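Long-range contacts in phenolic acid decarboxylase (Sedimentibacter hydroxybenzoicus, PDB 7AE5), which catalyses the reversible, non-oxidative decarboxylation of 4-hydroxybenzoate and 3,4-dihydroxybenzoate, using prenylated FMN and manganese, and so detoxifies phenolic compounds under anaerobic conditions: residues 88-93 and 325-330; 140-145 and 168-173; 341-346 and 353-358. All blocks are in the same frame, centred on the assembly; numbering follows the deposited sequence.

Contact 1 of 3, residues 88-93 and 325-330; sequences DQFYEL and TSVPLY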
# COMPACT_ATOMS: atom_id res chain seq x y z
N ASP C 88 -22.21 -0.59 -31.82
CA ASP C 88 -22.97 -1.35 -32.81
C ASP C 88 -22.07 -1.90 -33.91
O ASP C 88 -22.32 -2.99 -34.42
CB ASP C 88 -24.08 -0.47 -33.40
CG ASP C 88 -25.31 -0.42 -32.52
OD1 ASP C 88 -26.13 0.51 -32.70
OD2 ASP C 88 -25.46 -1.30 -31.64
N GLN C 89 -21.03 -1.15 -34.28
CA GLN C 89 -20.03 -1.70 -35.20
C GLN C 89 -19.33 -2.90 -34.58
O GLN C 89 -18.98 -3.86 -35.28
CB GLN C 89 -19.01 -0.62 -35.58
CG GLN C 89 -19.57 0.57 -36.34
CD GLN C 89 -18.48 1.43 -36.95
OE1 GLN C 89 -17.54 0.92 -37.56
NE2 GLN C 89 -18.60 2.74 -36.79
N PHE C 90 -19.11 -2.86 -33.26
CA PHE C 90 -18.47 -3.97 -32.57
C PHE C 90 -19.34 -5.22 -32.61
O PHE C 90 -18.83 -6.33 -32.79
CB PHE C 90 -18.14 -3.56 -31.13
CG PHE C 90 -17.83 -4.70 -30.21
CD1 PHE C 90 -16.54 -5.18 -30.09
CD2 PHE C 90 -18.83 -5.28 -29.43
CE1 PHE C 90 -16.24 -6.22 -29.24
CE2 PHE C 90 -18.54 -6.33 -28.58
CZ PHE C 90 -17.24 -6.80 -28.48
N TYR C 91 -20.65 -5.05 -32.44
CA TYR C 91 -21.55 -6.21 -32.44
C TYR C 91 -21.69 -6.79 -33.84
O TYR C 91 -21.80 -8.01 -34.00
CB TYR C 91 -22.91 -5.81 -31.89
CG TYR C 91 -22.95 -5.79 -30.38
CD1 TYR C 91 -22.42 -6.83 -29.64
CD2 TYR C 91 -23.50 -4.71 -29.70
CE1 TYR C 91 -22.44 -6.81 -28.26
CE2 TYR C 91 -23.53 -4.68 -28.33
CZ TYR C 91 -23.00 -5.73 -27.61
OH TYR C 91 -23.03 -5.70 -26.24
N GLU C 92 -21.70 -5.94 -34.87
CA GLU C 92 -21.77 -6.44 -36.24
C GLU C 92 -20.50 -7.20 -36.61
O GLU C 92 -20.57 -8.25 -37.26
CB GLU C 92 -22.00 -5.27 -37.20
CG GLU C 92 -22.28 -5.69 -38.64
CD GLU C 92 -23.53 -6.54 -38.76
OE1 GLU C 92 -24.51 -6.26 -38.05
OE2 GLU C 92 -23.53 -7.48 -39.59
N LEU C 93 -19.33 -6.69 -36.19
CA LEU C 93 -18.09 -7.42 -36.41
C LEU C 93 -18.09 -8.75 -35.68
O LEU C 93 -17.62 -9.76 -36.22
CB LEU C 93 -16.90 -6.56 -35.97
CG LEU C 93 -16.21 -5.79 -37.09
CD1 LEU C 93 -14.88 -5.25 -36.62
CD2 LEU C 93 -15.97 -6.77 -38.22
N THR C 325 -9.02 -6.21 -32.50
CA THR C 325 -8.42 -6.64 -31.25
C THR C 325 -9.48 -7.00 -30.22
O THR C 325 -9.31 -7.94 -29.44
CB THR C 325 -7.49 -5.55 -30.70
OG1 THR C 325 -6.49 -5.24 -31.68
CG2 THR C 325 -6.82 -6.00 -29.41
N SER C 326 -10.60 -6.26 -30.22
CA SER C 326 -11.59 -6.37 -29.16
C SER C 326 -12.49 -7.59 -29.33
O SER C 326 -12.88 -8.22 -28.34
CB SER C 326 -12.43 -5.10 -29.09
OG SER C 326 -11.61 -3.94 -29.17
N VAL C 327 -12.85 -7.93 -30.58
CA VAL C 327 -13.76 -9.05 -30.81
C VAL C 327 -13.17 -10.38 -30.34
O VAL C 327 -13.88 -11.14 -29.67
CB VAL C 327 -14.20 -9.08 -32.28
CG1 VAL C 327 -14.92 -10.39 -32.59
CG2 VAL C 327 -15.10 -7.90 -32.59
N PRO C 328 -11.91 -10.72 -30.64
CA PRO C 328 -11.37 -11.99 -30.11
C PRO C 328 -11.35 -12.04 -28.59
O PRO C 328 -11.71 -13.07 -28.01
CB PRO C 328 -9.96 -12.05 -30.70
CG PRO C 328 -10.03 -11.22 -31.92
CD PRO C 328 -10.95 -10.09 -31.57
N LEU C 329 -10.94 -10.96 -27.93
CA LEU C 329 -10.93 -10.95 -26.47
C LEU C 329 -12.34 -11.11 -25.91
O LEU C 329 -12.55 -11.80 -24.91
CB LEU C 329 -10.29 -9.66 -25.94
CG LEU C 329 -8.78 -9.52 -26.14
CD1 LEU C 329 -8.33 -8.12 -25.77
CD2 LEU C 329 -8.04 -10.56 -25.32
N TYR C 330 -13.32 -10.47 -26.55
CA TYR C 330 -14.71 -10.62 -26.12
C TYR C 330 -15.17 -12.07 -26.22
O TYR C 330 -15.86 -12.57 -25.33
CB TYR C 330 -15.61 -9.70 -26.95
CG TYR C 330 -17.09 -10.02 -26.85
CD1 TYR C 330 -17.83 -9.61 -25.74
CD2 TYR C 330 -17.74 -10.72 -27.85
CE1 TYR C 330 -19.18 -9.90 -25.65
CE2 TYR C 330 -19.09 -11.01 -27.77
CZ TYR C 330 -19.80 -10.60 -26.66
OH TYR C 330 -21.15 -10.89 -26.57
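F90 meets Y330 in a T-shaped (edge-to-face) pair. The edge of the F90 ring is turned to one face of the Y330 ring. The ring centroids are 5.3 Å apart and the planes stand at 79°. The tight spot is at the tip of the phenylalanine: F90 CZ lies 3.6 Å from Y330 CG and also touches Y330 CB. CG of F90 is anti to its backbone N (chi1 164°), and the end of the ring comes closer to helix 323-336 than its CB does. The neighbouring rim atom, F90 CE1, obliquely meets residues one turn earlier in helix 323-336. It lies 3.9 Å from V327 CG2 and 4.0 Å from S326 CB.

Around this ring the contact is looser. L93 adds one approach, from its CB to V327 CG2 at 4.1 Å. No hydrogen bond joins the two segments, and their axes stay 9.9 Å apart at a crossing angle of -63°. S326 OG bonds to A322 O, just before its helix, and to A345 N of strand 340-347. Away from the contact, D88 is exposed, and the partly exposed E92 forms salt bridges with R95 and R96.

F90 is buried and also meets the ring of F395 and touches A342. The arrangement is a buried aromatic and aliphatic helix-helix packing. It joins the N-terminal and C-terminal family regions of a UbiD-type decarboxylase, away from the annotated sites.

Contact 2 of 3, residues 140-145 and 168-173; sequences GFYISK and RIQVKD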
# COMPACT_ATOMS: atom_id res chain seq x y z
N GLY C 140 13.63 6.50 -44.58
CA GLY C 140 13.38 6.68 -45.99
C GLY C 140 11.91 6.86 -46.27
O GLY C 140 11.13 7.16 -45.37
N PHE C 141 11.54 6.68 -47.53
CA PHE C 141 10.14 6.73 -47.94
C PHE C 141 9.52 5.35 -47.73
O PHE C 141 10.11 4.34 -48.12
CB PHE C 141 10.01 7.16 -49.41
CG PHE C 141 10.78 8.40 -49.74
CD1 PHE C 141 10.94 9.42 -48.81
CD2 PHE C 141 11.35 8.56 -51.00
CE1 PHE C 141 11.66 10.56 -49.13
CE2 PHE C 141 12.07 9.70 -51.32
CZ PHE C 141 12.22 10.70 -50.38
N TYR C 142 8.34 5.31 -47.11
CA TYR C 142 7.77 4.07 -46.62
C TYR C 142 6.44 3.77 -47.30
O TYR C 142 5.62 4.66 -47.51
CB TYR C 142 7.56 4.13 -45.11
CG TYR C 142 8.69 3.55 -44.30
CD1 TYR C 142 9.84 4.29 -44.06
CD2 TYR C 142 8.60 2.28 -43.76
CE1 TYR C 142 10.88 3.76 -43.30
CE2 TYR C 142 9.63 1.74 -43.01
CZ TYR C 142 10.77 2.49 -42.79
OH TYR C 142 11.79 1.96 -42.04
N ILE C 143 6.25 2.49 -47.63
CA ILE C 143 4.94 1.95 -47.96
C ILE C 143 4.36 1.39 -46.67
O ILE C 143 4.83 0.37 -46.16
CB ILE C 143 5.03 0.87 -49.05
CG1 ILE C 143 5.71 1.43 -50.30
CG2 ILE C 143 3.66 0.33 -49.39
CD1 ILE C 143 6.15 0.37 -51.27
N SER C 144 3.34 2.06 -46.13
CA SER C 144 2.90 1.82 -44.77
C SER C 144 1.55 1.11 -44.66
O SER C 144 1.08 0.89 -43.54
CB SER C 144 2.83 3.15 -44.01
OG SER C 144 1.66 3.88 -44.36
N LYS C 145 0.93 0.74 -45.77
CA LYS C 145 -0.39 0.12 -45.71
C LYS C 145 -0.51 -1.06 -46.66
O LYS C 145 -1.59 -1.33 -47.20
CB LYS C 145 -1.49 1.14 -46.00
CG LYS C 145 -2.82 0.83 -45.34
CD LYS C 145 -3.90 1.76 -45.85
CE LYS C 145 -5.22 1.51 -45.15
NZ LYS C 145 -6.24 2.52 -45.56
N ARG C 168 5.50 -2.79 -42.39
CA ARG C 168 6.04 -1.56 -42.95
C ARG C 168 7.11 -1.89 -43.98
O ARG C 168 7.95 -2.78 -43.79
CB ARG C 168 6.59 -0.66 -41.85
CG ARG C 168 7.89 -1.11 -41.22
CD ARG C 168 8.11 -0.42 -39.89
NE ARG C 168 9.49 -0.50 -39.44
CZ ARG C 168 9.86 -0.54 -38.17
NH1 ARG C 168 8.97 -0.53 -37.19
NH2 ARG C 168 11.15 -0.59 -37.87
N ILE C 169 7.08 -1.17 -45.10
CA ILE C 169 7.92 -1.44 -46.25
C ILE C 169 8.73 -0.18 -46.53
O ILE C 169 8.19 0.81 -47.03
CB ILE C 169 7.09 -1.85 -47.48
CG1 ILE C 169 6.29 -3.12 -47.19
CG2 ILE C 169 7.98 -2.05 -48.69
CD1 ILE C 169 7.15 -4.35 -46.97
N GLN C 170 10.03 -0.22 -46.21
CA GLN C 170 10.92 0.90 -46.50
C GLN C 170 11.50 0.73 -47.90
O GLN C 170 12.12 -0.29 -48.20
CB GLN C 170 12.05 0.99 -45.48
CG GLN C 170 12.98 2.17 -45.76
CD GLN C 170 14.15 2.25 -44.80
OE1 GLN C 170 14.18 1.56 -43.78
NE2 GLN C 170 15.12 3.10 -45.11
N VAL C 171 11.29 1.74 -48.74
CA VAL C 171 11.89 1.73 -50.07
C VAL C 171 13.39 1.94 -49.94
O VAL C 171 13.85 2.96 -49.42
CB VAL C 171 11.25 2.81 -50.96
CG1 VAL C 171 11.95 2.87 -52.31
CG2 VAL C 171 9.77 2.56 -51.13
N LYS C 172 14.16 0.95 -50.39
CA LYS C 172 15.62 1.04 -50.36
C LYS C 172 16.21 1.46 -51.70
O LYS C 172 17.25 2.13 -51.71
CB LYS C 172 16.23 -0.31 -49.95
CG LYS C 172 15.87 -0.74 -48.53
CD LYS C 172 16.40 0.24 -47.50
CE LYS C 172 16.54 -0.41 -46.14
NZ LYS C 172 17.75 -1.27 -46.06
N ASP C 173 15.57 1.10 -52.80
CA ASP C 173 16.03 1.48 -54.14
C ASP C 173 14.82 1.42 -55.07
O ASP C 173 13.69 1.18 -54.63
CB ASP C 173 17.18 0.57 -54.59
CG ASP C 173 17.99 1.18 -55.72
OD1 ASP C 173 17.48 2.08 -56.42
OD2 ASP C 173 19.15 0.75 -55.91
O HOH W 1 12.94 5.62 -49.77
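The short antiparallel pairing of strands 142-143 and 169-173 belongs to the antiparallel sheet of the Rift-related, FMN-binding region. Its central bond runs from I143 N to I169 O at 2.6 Å. I169 N returns a bond to I143 O, so I143 and I169 form a hydrogen-bonded pair. V171 N adds a straighter bond to F141 O, 2.9 Å long and nearly along the C=O axis. Beside it a water bridges the two segments, accepting from F141 N and donating to V171 O.

Y142 and Q170 form the neighbouring non-hydrogen-bonded pair. Q170 CB sits over one face of the Y142 ring as a CH-pi contact, 3.6 Å from the centroid. CG of Q170 is anti to its backbone N (chi1 -179°) and lies 3.6 Å from Y142 CE1. The chain runs on extended to CD, and Q170 OE1 lies 3.0 Å from Y142 OH. Y142 OH is hydrogen-bonded to E273 OE2, and Q170 OE1 accepts from G274 N, just after strand 271-273.

In this UbiD fold, R168 is predicted to bind prenylated FMN, and its side chain comes about 3 Å (nearest atoms) from that of E278, the predicted proton donor. R168 CG lies at the edge of the Y142 ring, 3.8 Å from Y142 CE2. R168 NE forms a salt bridge with the same E273. On the other face of the sheet, I143 CB packs on I169 CB at 3.8 Å.

Contact 3 of 3, residues 341-346 and 353-358; sequences VAVNAM and VIISTK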
# COMPACT_ATOMS: atom_id res chain seq x y z
N VAL C 341 -20.87 -8.19 -21.66
CA VAL C 341 -21.67 -7.57 -22.71
C VAL C 341 -20.80 -7.11 -23.88
O VAL C 341 -21.16 -7.32 -25.04
CB VAL C 341 -22.50 -6.41 -22.11
CG1 VAL C 341 -23.22 -5.65 -23.20
CG2 VAL C 341 -23.49 -6.95 -21.10
N ALA C 342 -19.66 -6.49 -23.60
CA ALA C 342 -18.79 -5.98 -24.65
C ALA C 342 -17.39 -5.75 -24.09
O ALA C 342 -17.22 -5.53 -22.89
CB ALA C 342 -19.33 -4.68 -25.26
N VAL C 343 -16.40 -5.81 -24.97
CA VAL C 343 -15.01 -5.55 -24.64
C VAL C 343 -14.50 -4.45 -25.57
O VAL C 343 -14.57 -4.59 -26.79
CB VAL C 343 -14.13 -6.80 -24.75
CG1 VAL C 343 -12.67 -6.45 -24.52
CG2 VAL C 343 -14.59 -7.85 -23.74
N ASN C 344 -14.00 -3.37 -24.98
CA ASN C 344 -13.38 -2.26 -25.71
C ASN C 344 -11.89 -2.33 -25.43
O ASN C 344 -11.42 -1.84 -24.40
CB ASN C 344 -13.99 -0.92 -25.30
CG ASN C 344 -13.24 0.28 -25.85
OD1 ASN C 344 -12.32 0.14 -26.66
ND2 ASN C 344 -13.63 1.47 -25.41
N ALA C 345 -11.14 -2.94 -26.35
CA ALA C 345 -9.69 -3.09 -26.23
C ALA C 345 -8.96 -2.32 -27.32
O ALA C 345 -7.99 -2.80 -27.91
CB ALA C 345 -9.30 -4.57 -26.27
N MET C 346 -9.42 -1.10 -27.60
CA MET C 346 -8.99 -0.33 -28.77
C MET C 346 -7.77 0.55 -28.53
O MET C 346 -7.36 1.27 -29.44
CB MET C 346 -10.14 0.55 -29.26
CG MET C 346 -11.42 -0.17 -29.61
SD MET C 346 -12.65 0.96 -30.29
CE MET C 346 -12.20 2.50 -29.48
N VAL C 353 -8.11 -1.46 -21.63
CA VAL C 353 -9.27 -2.31 -21.89
C VAL C 353 -10.42 -1.86 -21.00
O VAL C 353 -10.24 -1.63 -19.80
CB VAL C 353 -8.96 -3.80 -21.65
CG1 VAL C 353 -10.17 -4.66 -21.96
CG2 VAL C 353 -7.77 -4.24 -22.49
N ILE C 354 -11.61 -1.74 -21.59
CA ILE C 354 -12.84 -1.46 -20.86
C ILE C 354 -13.83 -2.57 -21.16
O ILE C 354 -14.18 -2.80 -22.32
CB ILE C 354 -13.43 -0.09 -21.23
CG1 ILE C 354 -12.33 0.97 -21.26
CG2 ILE C 354 -14.52 0.30 -20.24
CD1 ILE C 354 -12.81 2.32 -21.71
N ILE C 355 -14.26 -3.27 -20.11
CA ILE C 355 -15.21 -4.38 -20.23
C ILE C 355 -16.52 -3.96 -19.59
O ILE C 355 -16.55 -3.53 -18.43
CB ILE C 355 -14.68 -5.66 -19.57
CG1 ILE C 355 -13.29 -6.02 -20.11
CG2 ILE C 355 -15.65 -6.81 -19.78
CD1 ILE C 355 -12.49 -6.88 -19.16
N SER C 356 -17.61 -4.11 -20.33
CA SER C 356 -18.95 -4.00 -19.77
C SER C 356 -19.49 -5.40 -19.50
O SER C 356 -19.35 -6.30 -20.33
CB SER C 356 -19.90 -3.24 -20.71
OG SER C 356 -20.21 -4.00 -21.86
N THR C 357 -20.08 -5.57 -18.33
CA THR C 357 -20.55 -6.89 -17.94
C THR C 357 -21.71 -6.75 -16.97
O THR C 357 -21.86 -5.73 -16.29
CB THR C 357 -19.43 -7.73 -17.32
OG1 THR C 357 -19.89 -9.07 -17.09
CG2 THR C 357 -18.99 -7.11 -16.01
N LYS C 358 -22.53 -7.80 -16.91
CA LYS C 358 -23.46 -7.96 -15.81
C LYS C 358 -22.72 -8.60 -14.64
O LYS C 358 -21.96 -9.55 -14.82
CB LYS C 358 -24.65 -8.83 -16.23
CG LYS C 358 -25.86 -8.71 -15.32
CD LYS C 358 -26.16 -10.02 -14.61
CE LYS C 358 -27.38 -9.88 -13.71
NZ LYS C 358 -28.61 -9.55 -14.49
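S356 O accepts two backbone donors, V341 N at 2.8 Å and A342 N at 3.3 Å. Both come from the same face of the carbonyl plane, each tilted about 30° from it. V341 and A342 thus face a single residue, which makes a classic beta bulge. S356 OG also lies on this spot, 3.3 Å from V341 CB. It sits between its own backbone N and carbonyl carbon (chi1 70°).

Beyond the bulge the ladder is regular and antiparallel. S356 N bonds back to A342 O. N344 N gives I354 O a bond of 2.7 Å, and I354 N returns one to N344 O. On one face of the sheet, the side chains of N344 and I354 lie side by side and point the same way, with N344 ND2 3.9 Å from I354 CD1. N344 OD1 accepts from M346 N in an Asx turn, while ND2 donates to P394 O and bonds to Y347 OH. On the face of V343 and I355 the contacts are apolar: V343 CG1 meets V353 CG1 at 4.0 Å, and V343 CG2 meets I355 CG2.

The two strands are the arms of a beta hairpin. Strand 340-347 is outermost in its sheet within this chain, and strand 352-357 pairs in parallel with strand 384-388. Helix 323-336 packs on V343 and A345, and helix 364-372 on V353 and I355.

How the contacts relate
Contacts 1 and 3 are neighbours, with centres about 10 Å apart. Helix 323-336 of contact 1 leads directly into strand 340-347 of contact 3. Y91 OH to V341 O is a probable hydrogen bond between them. This probably ties helix 86-96 to strand 340-347, outermost in its sheet within this chain. Contact 2 lies on the opposite side of the chain's centre, with its centre about 31 Å from that of contact 1 and 36 Å from that of contact 3. Along the chain it is nested inside the loop closed by contact 1, and contact 3 follows. The region with the predicted cofactor site is thus inserted between chain parts that pack together.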